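Local structure of chitinase (Paenibacillus sp. FPU-7, 5GZT) at residues Tyr410-Trp416 with Thr462-Val467; Val510-Val514 with Lys608-Ile612; Leu527-Phe533 with Leu617-Trp623. The protein probably acts as an endo-chitinase, cutting the beta-1,4 linkages between N-acetylglucosamine units at random inside chitin and chitodextrin chains. All blocks are in the same frame, centred on the assembly; numbering follows the deposited sequence.

Contact 1. Residues Tyr410-Trp416 with Thr462-Val467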
ATOM      1  N   TYR B 410     -21.633  -6.440  -5.611  1.00 36.52           N
ATOM      2  CA  TYR B 410     -21.563  -6.322  -4.151  1.00 38.18           C
ATOM      3  C   TYR B 410     -22.702  -7.211  -3.524  1.00 40.95           C
ATOM      4  O   TYR B 410     -23.768  -7.395  -4.137  1.00 37.98           O
ATOM      5  CB  TYR B 410     -21.820  -4.864  -3.716  1.00 39.55           C
ATOM      6  CG  TYR B 410     -21.003  -3.788  -4.445  1.00 39.41           C
ATOM      7  CD1 TYR B 410     -19.742  -3.404  -3.982  1.00 40.94           C
ATOM      8  CD2 TYR B 410     -21.510  -3.171  -5.589  1.00 43.06           C
ATOM      9  CE1 TYR B 410     -18.999  -2.423  -4.642  1.00 42.03           C
ATOM     10  CE2 TYR B 410     -20.792  -2.190  -6.251  1.00 45.65           C
ATOM     11  CZ  TYR B 410     -19.536  -1.817  -5.770  1.00 45.68           C
ATOM     12  OH  TYR B 410     -18.830  -0.857  -6.455  1.00 44.99           O
ATOM     13  N   PRO B 411     -22.522  -7.661  -2.282  1.00 36.31           N
ATOM     14  CA  PRO B 411     -23.599  -8.363  -1.542  1.00 37.55           C
ATOM     15  C   PRO B 411     -24.977  -7.723  -1.675  1.00 37.26           C
ATOM     16  O   PRO B 411     -25.100  -6.511  -1.647  1.00 37.89           O
ATOM     17  CB  PRO B 411     -23.114  -8.312  -0.091  1.00 34.26           C
ATOM     18  CG  PRO B 411     -21.663  -8.339  -0.235  1.00 35.92           C
ATOM     19  CD  PRO B 411     -21.340  -7.488  -1.446  1.00 33.15           C
ATOM     20  N   VAL B 412     -26.002  -8.565  -1.889  1.00 37.72           N
ATOM     21  CA  VAL B 412     -27.410  -8.222  -1.679  1.00 35.64           C
ATOM     22  C   VAL B 412     -28.004  -7.569  -2.896  1.00 41.36           C
ATOM     23  O   VAL B 412     -28.905  -8.132  -3.534  1.00 37.95           O
ATOM     24  CB  VAL B 412     -27.714  -7.371  -0.417  1.00 38.10           C
ATOM     25  CG1 VAL B 412     -29.200  -7.063  -0.331  1.00 42.81           C
ATOM     26  CG2 VAL B 412     -27.271  -8.085   0.845  1.00 37.95           C
ATOM     27  N   TYR B 413     -27.479  -6.399  -3.239  1.00 40.55           N
ATOM     28  CA  TYR B 413     -27.967  -5.652  -4.394  1.00 38.64           C
ATOM     29  C   TYR B 413     -27.222  -6.033  -5.711  1.00 36.33           C
ATOM     30  O   TYR B 413     -27.695  -5.757  -6.802  1.00 37.15           O
ATOM     31  CB  TYR B 413     -27.982  -4.135  -4.089  1.00 44.70           C
ATOM     32  CG  TYR B 413     -26.623  -3.437  -3.826  1.00 47.50           C
ATOM     33  CD1 TYR B 413     -25.954  -3.591  -2.618  1.00 46.77           C
ATOM     34  CD2 TYR B 413     -26.063  -2.576  -4.773  1.00 46.49           C
ATOM     35  CE1 TYR B 413     -24.759  -2.941  -2.367  1.00 50.23           C
ATOM     36  CE2 TYR B 413     -24.860  -1.929  -4.532  1.00 49.99           C
ATOM     37  CZ  TYR B 413     -24.216  -2.108  -3.326  1.00 47.97           C
ATOM     38  OH  TYR B 413     -23.026  -1.484  -3.076  1.00 45.79           O
ATOM     39  N   GLY B 414     -26.090  -6.707  -5.599  1.00 40.14           N
ATOM     40  CA  GLY B 414     -25.297  -7.150  -6.766  1.00 43.44           C
ATOM     41  C   GLY B 414     -24.979  -6.021  -7.746  1.00 45.45           C
ATOM     42  O   GLY B 414     -24.979  -6.245  -8.955  1.00 40.56           O
ATOM     43  N   ALA B 415     -24.745  -4.814  -7.227  1.00 43.23           N
ATOM     44  CA  ALA B 415     -24.537  -3.614  -8.051  1.00 48.22           C
ATOM     45  C   ALA B 415     -25.699  -3.440  -8.993  1.00 47.43           C
ATOM     46  O   ALA B 415     -25.504  -3.079 -10.140  1.00 46.28           O
ATOM     47  CB  ALA B 415     -23.217  -3.703  -8.825  1.00 47.50           C
ATOM     48  N   TRP B 416     -26.892  -3.769  -8.492  1.00 48.79           N
ATOM     49  CA  TRP B 416     -28.175  -3.683  -9.204  1.00 47.54           C
ATOM     50  C   TRP B 416     -28.302  -4.525 -10.472  1.00 51.52           C
ATOM     51  O   TRP B 416     -28.582  -3.992 -11.529  1.00 54.69           O
ATOM     52  CB  TRP B 416     -28.532  -2.197  -9.434  1.00 55.22           C
ATOM     53  CG  TRP B 416     -28.327  -1.359  -8.168  1.00 57.76           C
ATOM     54  CD1 TRP B 416     -27.363  -0.399  -7.948  1.00 64.31           C
ATOM     55  CD2 TRP B 416     -29.072  -1.460  -6.952  1.00 64.09           C
ATOM     56  NE1 TRP B 416     -27.474   0.113  -6.670  1.00 60.16           N
ATOM     57  CE2 TRP B 416     -28.517  -0.518  -6.038  1.00 67.52           C
ATOM     58  CE3 TRP B 416     -30.160  -2.261  -6.537  1.00 68.43           C
ATOM     59  CZ2 TRP B 416     -29.024  -0.347  -4.733  1.00 70.17           C
ATOM     60  CZ3 TRP B 416     -30.663  -2.095  -5.232  1.00 73.50           C
ATOM     61  CH2 TRP B 416     -30.086  -1.146  -4.346  1.00 72.78           C
ATOM     62  N   THR B 462     -25.739   2.197   0.706  1.00 39.34           N
ATOM     63  CA  THR B 462     -26.282   0.901   0.256  1.00 40.55           C
ATOM     64  C   THR B 462     -25.340  -0.241   0.548  1.00 44.31           C
ATOM     65  O   THR B 462     -25.740  -1.289   1.083  1.00 50.03           O
ATOM     66  CB  THR B 462     -26.587   0.910  -1.230  1.00 44.07           C
ATOM     67  OG1 THR B 462     -27.446   2.014  -1.526  1.00 43.27           O
ATOM     68  CG2 THR B 462     -27.269  -0.373  -1.667  1.00 48.45           C
ATOM     69  N   TYR B 463     -24.072  -0.047   0.246  1.00 35.09           N
ATOM     70  CA  TYR B 463     -23.106  -1.064   0.586  1.00 33.17           C
ATOM     71  C   TYR B 463     -22.997  -1.337   2.112  1.00 34.19           C
ATOM     72  O   TYR B 463     -22.938  -2.477   2.504  1.00 37.06           O
ATOM     73  CB  TYR B 463     -21.698  -0.730   0.041  1.00 27.77           C
ATOM     74  CG  TYR B 463     -20.721  -1.824   0.341  1.00 26.11           C
ATOM     75  CD1 TYR B 463     -20.050  -1.829   1.509  1.00 25.05           C
ATOM     76  CD2 TYR B 463     -20.520  -2.922  -0.551  1.00 26.35           C
ATOM     77  CE1 TYR B 463     -19.183  -2.876   1.845  1.00 29.49           C
ATOM     78  CE2 TYR B 463     -19.655  -3.965  -0.223  1.00 26.69           C
ATOM     79  CZ  TYR B 463     -19.012  -3.956   0.990  1.00 25.89           C
ATOM     80  OH  TYR B 463     -18.069  -4.900   1.367  1.00 30.04           O
ATOM     81  N   THR B 464     -22.864  -0.318   2.945  1.00 30.79           N
ATOM     82  CA  THR B 464     -22.727  -0.501   4.406  1.00 35.68           C
ATOM     83  C   THR B 464     -23.988  -1.220   5.066  1.00 31.08           C
ATOM     84  O   THR B 464     -23.874  -2.007   6.025  1.00 47.36           O
ATOM     85  CB  THR B 464     -22.435   0.852   5.107  1.00 30.68           C
ATOM     86  OG1 THR B 464     -23.361   1.814   4.669  1.00 31.13           O
ATOM     87  CG2 THR B 464     -21.032   1.331   4.750  1.00 31.51           C
ATOM     88  N   ASP B 465     -25.138  -0.902   4.489  1.00 35.07           N
ATOM     89  CA  ASP B 465     -26.444  -1.516   4.776  1.00 39.42           C
ATOM     90  C   ASP B 465     -26.546  -2.973   4.329  1.00 46.25           C
ATOM     91  O   ASP B 465     -27.450  -3.655   4.765  1.00 47.08           O
ATOM     92  CB  ASP B 465     -27.555  -0.759   4.051  1.00 36.10           C
ATOM     93  CG  ASP B 465     -27.954   0.543   4.742  1.00 35.34           C
ATOM     94  OD1 ASP B 465     -27.577   0.842   5.893  1.00 38.31           O
ATOM     95  OD2 ASP B 465     -28.711   1.270   4.110  1.00 34.36           O
ATOM     96  N   SER B 466     -25.631  -3.437   3.471  1.00 42.10           N
ATOM     97  CA  SER B 466     -25.670  -4.764   2.887  1.00 36.86           C
ATOM     98  C   SER B 466     -24.667  -5.712   3.514  1.00 36.38           C
ATOM     99  O   SER B 466     -24.636  -6.894   3.153  1.00 37.60           O
ATOM    100  CB  SER B 466     -25.404  -4.667   1.376  1.00 32.96           C
ATOM    101  OG  SER B 466     -26.403  -3.867   0.739  1.00 31.69           O
ATOM    102  N   VAL B 467     -23.870  -5.234   4.460  1.00 31.09           N
ATOM    103  CA  VAL B 467     -22.866  -6.072   5.087  1.00 33.46           C
ATOM    104  C   VAL B 467     -22.862  -5.781   6.590  1.00 30.68           C
ATOM    105  O   VAL B 467     -23.504  -4.819   7.050  1.00 37.61           O
ATOM    106  CB  VAL B 467     -21.432  -5.879   4.495  1.00 38.40           C
ATOM    107  CG1 VAL B 467     -21.389  -6.084   2.981  1.00 39.60           C
ATOM    108  CG2 VAL B 467     -20.908  -4.493   4.809  1.00 41.29           C
TER
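With chi1 at 64°, Tyr413 lodges CG between its own backbone N and carbonyl carbon, and Thr462 swings CG2 anti to its N; these two rotations bring the methyl onto the face of the ring. Thr462 CG2 lies 3.6 Å from the centroid of the Tyr413 ring and only 10° off the ring normal, a well-centred CH-pi contact. The same methyl is touched by the indole, Trp416 CZ2 coming to 3.5 Å from Thr462 CG2. Ser466 takes the rim instead: its OG approaches near the ring plane, 3.4 Å from Tyr413 CD1. That hydroxyl is already committed, since Ser466 OG donates to Thr462 O at 2.7 Å, so the serine ties its own turn back to the carbonyl of Thr462 while packing against the tyrosine. The phenol oxygen of Tyr413 reaches further, over one face of the Tyr410 ring and up to the edge of Tyr463, with Tyr413 OH 3.5 Å from Tyr463 CB. Tyr410, entered through a cis peptide, meets Tyr463 obliquely: Tyr410 CD1 lies 3.6 Å from Tyr463 CD2, and the ring planes are 77° apart. Pro411 fits beside them, its CD against Tyr463 and its CG 3.9 Å from Val467 CG1. The two segments exchange no hydrogen bonds; the contact rests on packing. Residues 410-416 follow strand 403-407, the fourth of the family 18 TIM barrel, and residues 462-467 follow strand 452-457. Helix 425-447 covers Pro411, Tyr463 and Val467, while Tyr517 of helix 510-519 packs on Tyr463.

Contact 2. Residues Val510-Val514 with Lys608-Ile612; sequences VDSTV and KAEYI
Tyr611 and Asp511 make the polar link. The phenol donates from Tyr611 OH to Asp511 OD1 over a short 2.5 Å, using the anti lone pair of that oxygen. OD1 sits in the plane of the ring at its edge, and the carboxylate is turned 77° against the ring. Asp511 OD2 is taken by a salt bridge to Lys515, so the two oxygens serve different partners and the carboxylate is probably fixed in its rotation. The tyrosine reaches this far because chi1 of -176° sets CG opposite the backbone N, sending the ring across to the neighbouring helix. With a phenylalanine in place of Tyr611, Asp511 OD1 would probably be left without its donor and the carboxylate freer to turn.

These are neighbouring outer helices of the TIM barrel: helix 510-519 precedes strand 527-532, and helix 602-614 precedes strand 619-623. The axes of segments 510-514 and 608-612 come within 11.9 Å of each other and run 25° apart in the same direction.

Apolar contacts flank the ring. Val510 CG1 and Val514 CG2 each lie 4.0 Å from Tyr611 CE1, the first sliding past the ring, the second reaching it from the opposite direction. Lys608 adds aliphatic packing, its CD 4.0 Å from Val510 CG2. Its charged end is spoken for elsewhere: NZ forms a salt bridge with Glu600 and a hydrogen bond with Thr498 OG1.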
ATOM      1  N   VAL B 510     -13.808  10.882  -0.045  1.00 18.81           N
ATOM      2  CA  VAL B 510     -13.076  10.089   0.899  1.00 18.03           C
ATOM      3  C   VAL B 510     -13.621  10.437   2.317  1.00 20.52           C
ATOM      4  O   VAL B 510     -13.908   9.574   3.107  1.00 20.51           O
ATOM      5  CB  VAL B 510     -11.596  10.390   0.860  1.00 18.98           C
ATOM      6  CG1 VAL B 510     -10.834   9.787   2.020  1.00 19.46           C
ATOM      7  CG2 VAL B 510     -10.990   9.901  -0.452  1.00 23.16           C
ATOM      8  N   ASP B 511     -13.709  11.708   2.651  1.00 22.25           N
ATOM      9  CA  ASP B 511     -14.088  12.105   4.032  1.00 20.12           C
ATOM     10  C   ASP B 511     -15.527  11.592   4.386  1.00 20.09           C
ATOM     11  O   ASP B 511     -15.716  10.958   5.414  1.00 20.41           O
ATOM     12  CB  ASP B 511     -14.028  13.579   4.118  1.00 18.10           C
ATOM     13  CG  ASP B 511     -14.284  14.120   5.531  1.00 21.45           C
ATOM     14  OD1 ASP B 511     -13.679  13.626   6.491  1.00 17.89           O
ATOM     15  OD2 ASP B 511     -15.111  15.081   5.601  1.00 23.65           O
ATOM     16  N   SER B 512     -16.489  11.798   3.514  1.00 18.26           N
ATOM     17  CA  SER B 512     -17.834  11.269   3.745  1.00 21.89           C
ATOM     18  C   SER B 512     -17.820   9.773   3.946  1.00 26.39           C
ATOM     19  O   SER B 512     -18.529   9.287   4.833  1.00 24.01           O
ATOM     20  CB  SER B 512     -18.846  11.706   2.682  1.00 21.53           C
ATOM     21  OG  SER B 512     -18.668  11.005   1.441  1.00 24.60           O
ATOM     22  N   THR B 513     -16.988   9.049   3.197  1.00 22.30           N
ATOM     23  CA  THR B 513     -16.930   7.610   3.322  1.00 21.97           C
ATOM     24  C   THR B 513     -16.285   7.132   4.606  1.00 24.65           C
ATOM     25  O   THR B 513     -16.779   6.194   5.285  1.00 23.91           O
ATOM     26  CB  THR B 513     -16.229   6.974   2.112  1.00 20.83           C
ATOM     27  OG1 THR B 513     -16.901   7.437   0.933  1.00 19.85           O
ATOM     28  CG2 THR B 513     -16.316   5.488   2.130  1.00 23.81           C
ATOM     29  N   VAL B 514     -15.164   7.726   4.948  1.00 22.09           N
ATOM     30  CA  VAL B 514     -14.465   7.369   6.123  1.00 22.74           C
ATOM     31  C   VAL B 514     -15.356   7.673   7.337  1.00 24.61           C
ATOM     32  O   VAL B 514     -15.376   6.872   8.276  1.00 24.52           O
ATOM     33  CB  VAL B 514     -13.129   8.089   6.246  1.00 24.18           C
ATOM     34  CG1 VAL B 514     -12.542   7.929   7.645  1.00 23.17           C
ATOM     35  CG2 VAL B 514     -12.129   7.559   5.170  1.00 23.26           C
ATOM     36  N   LYS B 608      -4.687  13.551   0.056  1.00 16.51           N
ATOM     37  CA  LYS B 608      -5.240  12.300   0.428  1.00 18.32           C
ATOM     38  C   LYS B 608      -4.330  11.561   1.395  1.00 17.34           C
ATOM     39  O   LYS B 608      -4.819  11.062   2.426  1.00 17.90           O
ATOM     40  CB  LYS B 608      -5.522  11.527  -0.816  1.00 19.44           C
ATOM     41  CG  LYS B 608      -6.562  10.487  -0.823  1.00 23.36           C
ATOM     42  CD  LYS B 608      -7.437  10.810  -2.058  1.00 24.28           C
ATOM     43  CE  LYS B 608      -7.742   9.655  -2.801  1.00 24.81           C
ATOM     44  NZ  LYS B 608      -8.829  10.018  -3.762  1.00 22.06           N
ATOM     45  N   ALA B 609      -3.041  11.539   1.107  1.00 17.13           N
ATOM     46  CA  ALA B 609      -2.045  11.066   2.022  1.00 18.47           C
ATOM     47  C   ALA B 609      -2.090  11.850   3.364  1.00 21.32           C
ATOM     48  O   ALA B 609      -1.983  11.228   4.464  1.00 20.32           O
ATOM     49  CB  ALA B 609      -0.635  11.159   1.401  1.00 19.72           C
ATOM     50  N   GLU B 610      -2.209  13.168   3.307  1.00 19.89           N
ATOM     51  CA  GLU B 610      -2.320  13.940   4.504  1.00 22.24           C
ATOM     52  C   GLU B 610      -3.637  13.633   5.274  1.00 25.27           C
ATOM     53  O   GLU B 610      -3.646  13.581   6.504  1.00 26.09           O
ATOM     54  CB  GLU B 610      -2.058  15.428   4.282  1.00 25.09           C
ATOM     55  CG  GLU B 610      -0.698  15.786   3.677  1.00 31.52           C
ATOM     56  CD  GLU B 610       0.549  15.345   4.515  1.00 33.91           C
ATOM     57  OE1 GLU B 610       0.413  15.195   5.746  1.00 34.76           O
ATOM     58  OE2 GLU B 610       1.677  15.129   3.952  1.00 30.23           O
ATOM     59  N   TYR B 611      -4.725  13.353   4.597  1.00 22.88           N
ATOM     60  CA  TYR B 611      -5.922  12.965   5.299  1.00 22.79           C
ATOM     61  C   TYR B 611      -5.719  11.651   6.080  1.00 22.98           C
ATOM     62  O   TYR B 611      -6.139  11.538   7.198  1.00 21.73           O
ATOM     63  CB  TYR B 611      -7.059  12.825   4.328  1.00 22.58           C
ATOM     64  CG  TYR B 611      -8.381  12.517   4.917  1.00 20.67           C
ATOM     65  CD1 TYR B 611      -8.770  11.210   5.170  1.00 22.92           C
ATOM     66  CD2 TYR B 611      -9.254  13.527   5.270  1.00 22.57           C
ATOM     67  CE1 TYR B 611     -10.017  10.941   5.731  1.00 22.04           C
ATOM     68  CE2 TYR B 611     -10.500  13.263   5.763  1.00 21.96           C
ATOM     69  CZ  TYR B 611     -10.845  11.952   6.068  1.00 23.92           C
ATOM     70  OH  TYR B 611     -12.094  11.661   6.582  1.00 20.91           O
ATOM     71  N   ILE B 612      -5.061  10.704   5.449  1.00 24.39           N
ATOM     72  CA  ILE B 612      -4.785   9.420   5.999  1.00 23.42           C
ATOM     73  C   ILE B 612      -3.954   9.611   7.265  1.00 26.59           C
ATOM     74  O   ILE B 612      -4.298   9.075   8.325  1.00 24.69           O
ATOM     75  CB  ILE B 612      -3.995   8.546   4.990  1.00 24.37           C
ATOM     76  CG1 ILE B 612      -4.972   7.947   3.903  1.00 23.64           C
ATOM     77  CG2 ILE B 612      -3.206   7.422   5.744  1.00 25.35           C
ATOM     78  CD1 ILE B 612      -4.229   7.582   2.636  1.00 23.46           C
TER

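Contact 3. Residues Leu527-Phe533 with Leu617-Trp623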
ATOM      1  N   LEU B 527      -8.833   1.065   8.159  1.00 25.83           N
ATOM      2  CA  LEU B 527      -9.435   1.704   6.976  1.00 26.45           C
ATOM      3  C   LEU B 527      -8.368   2.182   6.029  1.00 27.05           C
ATOM      4  O   LEU B 527      -7.565   3.082   6.395  1.00 27.56           O
ATOM      5  CB  LEU B 527     -10.297   2.879   7.357  1.00 29.94           C
ATOM      6  CG  LEU B 527     -11.611   2.472   8.035  1.00 28.65           C
ATOM      7  CD1 LEU B 527     -12.242   3.779   8.464  1.00 27.83           C
ATOM      8  CD2 LEU B 527     -12.551   1.704   7.129  1.00 27.95           C
ATOM      9  N   MET B 528      -8.369   1.629   4.818  1.00 23.84           N
ATOM     10  CA  MET B 528      -7.480   2.127   3.762  1.00 23.77           C
ATOM     11  C   MET B 528      -8.338   3.047   2.889  1.00 25.01           C
ATOM     12  O   MET B 528      -9.493   2.749   2.481  1.00 23.60           O
ATOM     13  CB  MET B 528      -6.927   1.023   2.905  1.00 25.47           C
ATOM     14  CG  MET B 528      -6.000   0.063   3.582  1.00 22.47           C
ATOM     15  SD  MET B 528      -4.339   0.585   3.790  1.00 25.05           S
ATOM     16  CE  MET B 528      -3.707   0.527   2.109  1.00 24.57           C
ATOM     17  N   VAL B 529      -7.740   4.175   2.586  1.00 22.95           N
ATOM     18  CA  VAL B 529      -8.388   5.144   1.727  1.00 22.32           C
ATOM     19  C   VAL B 529      -8.047   4.832   0.273  1.00 19.71           C
ATOM     20  O   VAL B 529      -6.859   4.637  -0.045  1.00 21.64           O
ATOM     21  CB  VAL B 529      -7.903   6.538   2.132  1.00 23.53           C
ATOM     22  CG1 VAL B 529      -8.191   7.588   1.052  1.00 23.65           C
ATOM     23  CG2 VAL B 529      -8.548   6.884   3.474  1.00 26.72           C
ATOM     24  N   GLY B 530      -9.043   4.897  -0.594  1.00 21.23           N
ATOM     25  CA  GLY B 530      -8.831   4.637  -2.037  1.00 19.72           C
ATOM     26  C   GLY B 530      -8.564   5.894  -2.919  1.00 18.55           C
ATOM     27  O   GLY B 530      -9.149   6.976  -2.726  1.00 16.88           O
ATOM     28  N   GLY B 531      -7.670   5.723  -3.874  1.00 17.97           N
ATOM     29  CA  GLY B 531      -7.412   6.713  -4.910  1.00 19.70           C
ATOM     30  C   GLY B 531      -7.437   6.021  -6.269  1.00 20.51           C
ATOM     31  O   GLY B 531      -7.403   4.779  -6.351  1.00 21.49           O
ATOM     32  N   ALA B 532      -7.518   6.821  -7.312  1.00 17.28           N
ATOM     33  CA  ALA B 532      -7.635   6.318  -8.682  1.00 17.82           C
ATOM     34  C   ALA B 532      -6.600   6.892  -9.632  1.00 17.37           C
ATOM     35  O   ALA B 532      -6.336   8.109  -9.595  1.00 20.97           O
ATOM     36  CB  ALA B 532      -9.016   6.621  -9.196  1.00 19.13           C
ATOM     37  N   PHE B 533      -6.094   6.075 -10.558  1.00 16.03           N
ATOM     38  CA  PHE B 533      -5.147   6.493 -11.560  1.00 16.35           C
ATOM     39  C   PHE B 533      -5.850   6.630 -12.871  1.00 17.10           C
ATOM     40  O   PHE B 533      -5.235   6.479 -13.993  1.00 16.06           O
ATOM     41  CB  PHE B 533      -3.949   5.548 -11.659  1.00 17.80           C
ATOM     42  CG  PHE B 533      -3.016   5.540 -10.445  1.00 17.20           C
ATOM     43  CD1 PHE B 533      -3.259   6.210  -9.274  1.00 18.21           C
ATOM     44  CD2 PHE B 533      -1.820   4.802 -10.537  1.00 19.76           C
ATOM     45  CE1 PHE B 533      -2.382   6.179  -8.224  1.00 19.07           C
ATOM     46  CE2 PHE B 533      -0.937   4.751  -9.477  1.00 19.56           C
ATOM     47  CZ  PHE B 533      -1.244   5.393  -8.302  1.00 19.14           C
ATOM     48  N   LEU B 617      -5.312   6.614   9.675  1.00 28.82           N
ATOM     49  CA  LEU B 617      -5.831   5.493   8.878  1.00 24.56           C
ATOM     50  C   LEU B 617      -4.719   4.548   8.514  1.00 22.44           C
ATOM     51  O   LEU B 617      -3.524   4.783   8.760  1.00 24.60           O
ATOM     52  CB  LEU B 617      -6.633   6.060   7.674  1.00 23.57           C
ATOM     53  CG  LEU B 617      -7.680   7.076   8.052  1.00 23.65           C
ATOM     54  CD1 LEU B 617      -8.405   7.722   6.871  1.00 24.40           C
ATOM     55  CD2 LEU B 617      -8.719   6.428   8.923  1.00 27.25           C
ATOM     56  N   ALA B 618      -5.118   3.411   7.974  1.00 25.79           N
ATOM     57  CA  ALA B 618      -4.200   2.278   7.692  1.00 25.93           C
ATOM     58  C   ALA B 618      -3.208   2.548   6.546  1.00 25.89           C
ATOM     59  O   ALA B 618      -2.062   1.987   6.485  1.00 22.35           O
ATOM     60  CB  ALA B 618      -5.056   1.031   7.401  1.00 26.38           C
ATOM     61  N   GLY B 619      -3.647   3.408   5.626  1.00 22.18           N
ATOM     62  CA  GLY B 619      -2.834   3.726   4.478  1.00 20.54           C
ATOM     63  C   GLY B 619      -3.653   4.096   3.233  1.00 22.91           C
ATOM     64  O   GLY B 619      -4.867   4.440   3.335  1.00 22.60           O
ATOM     65  N   PHE B 620      -2.978   3.969   2.074  1.00 21.65           N
ATOM     66  CA  PHE B 620      -3.422   4.431   0.792  1.00 19.95           C
ATOM     67  C   PHE B 620      -3.524   3.256  -0.165  1.00 19.92           C
ATOM     68  O   PHE B 620      -2.541   2.554  -0.426  1.00 18.53           O
ATOM     69  CB  PHE B 620      -2.407   5.471   0.277  1.00 20.72           C
ATOM     70  CG  PHE B 620      -2.978   6.482  -0.748  1.00 20.73           C
ATOM     71  CD1 PHE B 620      -3.734   6.070  -1.869  1.00 20.69           C
ATOM     72  CD2 PHE B 620      -2.649   7.823  -0.680  1.00 20.76           C
ATOM     73  CE1 PHE B 620      -4.228   6.993  -2.788  1.00 18.24           C
ATOM     74  CE2 PHE B 620      -3.141   8.723  -1.610  1.00 19.25           C
ATOM     75  CZ  PHE B 620      -3.919   8.290  -2.671  1.00 17.52           C
ATOM     76  N   MET B 621      -4.712   3.022  -0.710  1.00 20.58           N
ATOM     77  CA  MET B 621      -4.917   1.971  -1.746  1.00 21.65           C
ATOM     78  C   MET B 621      -5.197   2.679  -3.096  1.00 21.82           C
ATOM     79  O   MET B 621      -5.837   3.723  -3.088  1.00 18.16           O
ATOM     80  CB  MET B 621      -6.142   1.106  -1.418  1.00 21.64           C
ATOM     81  CG  MET B 621      -6.537   0.144  -2.526  1.00 22.87           C
ATOM     82  SD  MET B 621      -7.657   0.778  -3.757  1.00 23.53           S
ATOM     83  CE  MET B 621      -9.255   0.710  -2.920  1.00 21.22           C
ATOM     84  N   TYR B 622      -4.756   2.113  -4.217  1.00 20.40           N
ATOM     85  CA  TYR B 622      -5.107   2.680  -5.519  1.00 20.79           C
ATOM     86  C   TYR B 622      -5.296   1.678  -6.646  1.00 20.73           C
ATOM     87  O   TYR B 622      -4.630   0.650  -6.666  1.00 21.02           O
ATOM     88  CB  TYR B 622      -4.065   3.725  -5.897  1.00 21.44           C
ATOM     89  CG  TYR B 622      -2.591   3.306  -5.886  1.00 20.34           C
ATOM     90  CD1 TYR B 622      -2.034   2.487  -6.878  1.00 23.69           C
ATOM     91  CD2 TYR B 622      -1.759   3.765  -4.928  1.00 20.95           C
ATOM     92  CE1 TYR B 622      -0.636   2.128  -6.853  1.00 20.09           C
ATOM     93  CE2 TYR B 622      -0.404   3.497  -4.932  1.00 21.49           C
ATOM     94  CZ  TYR B 622       0.163   2.654  -5.898  1.00 21.26           C
ATOM     95  OH  TYR B 622       1.560   2.439  -5.792  1.00 21.03           O
ATOM     96  N   TRP B 623      -6.255   2.001  -7.524  1.00 19.14           N
ATOM     97  CA  TRP B 623      -6.584   1.276  -8.714  1.00 20.62           C
ATOM     98  C   TRP B 623      -6.222   2.160  -9.896  1.00 20.74           C
ATOM     99  O   TRP B 623      -6.779   3.263  -9.984  1.00 17.95           O
ATOM    100  CB  TRP B 623      -8.095   1.081  -8.799  1.00 20.00           C
ATOM    101  CG  TRP B 623      -8.468   0.377 -10.055  1.00 23.05           C
ATOM    102  CD1 TRP B 623      -8.813   0.934 -11.256  1.00 23.96           C
ATOM    103  CD2 TRP B 623      -8.511  -1.019 -10.238  1.00 21.87           C
ATOM    104  NE1 TRP B 623      -9.056  -0.035 -12.169  1.00 24.72           N
ATOM    105  CE2 TRP B 623      -8.866  -1.252 -11.590  1.00 25.63           C
ATOM    106  CE3 TRP B 623      -8.289  -2.100  -9.413  1.00 21.15           C
ATOM    107  CZ2 TRP B 623      -8.970  -2.531 -12.125  1.00 26.33           C
ATOM    108  CZ3 TRP B 623      -8.396  -3.407  -9.964  1.00 24.17           C
ATOM    109  CH2 TRP B 623      -8.769  -3.602 -11.273  1.00 25.53           C
TER
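Gly531 and Phe620 are closely packed between these parallel strands: Phe620 CE1 comes to 3.8 Å from Gly531 CA, and any beta carbon on the glycine would collide with the ring. The backbones pair well here too. Met621 N donates to Val529 O at 2.8 Å, almost straight at 174°, and Gly531 N returns a bond of 2.8 Å to Met621 O, arriving nearly along the C=O axis. Further on, Trp623 N to Gly531 O and Phe533 N to Trp623 O carry the pairing past the strand end. There Phe533 folds back and lays its ring on Tyr622 in an offset stack, centroids 4.4 Å apart and planes at 21°, with Phe533 CZ over the middle of the tyrosine face. Tyr622 offers that face because its CG stands between N and carbonyl carbon (chi1 54°).

The opening end is looser, for Ala618 N reaches Leu527 O from well above the carbonyl plane. Side chains pack here: Met528, bent at chi2 and chi3, curls over the neighbouring strand so that its SD lies 3.4 Å from Gly619 N, and Val529 CG2 meets Leu617 CD1 at 3.5 Å. At the other extreme the partly exposed Trp623 leads its indole away from the partner strand to meet Phe308 and Tyr282, consistent with the tryptophan that family 18 chitinases characteristically carry at the end of the last barrel strand.

Between the segments the polar bonding is all backbone to backbone and the side-chain contacts carry no charge, so the pairing itself probably depends little on ionisation, whereas Gly531 is probably required by Phe620, and Gly619 by Met528 SD and its own backbone angles.

All three contacts belong to the first of the chain's two family 18 barrels. Along the chain contact 1 closes first; contacts 2 and 3 then alternate their segments, helix 510-519 leading into strand 527-532 and helix 602-614 into strand 619-623. Contacts 2 and 3 are therefore two layers of the same wall, centres about 9 Å apart: Val510 CG1 packs 3.6 Å from Val529 CG1. Together they join the last two strands of that barrel and the helices that lead into them, and so probably help to close its wall. Contact 1, centred about 22 Å from contact 2 and 21 Å from contact 3, touches neither; it packs together the segments that follow strands 403-407 and 452-457.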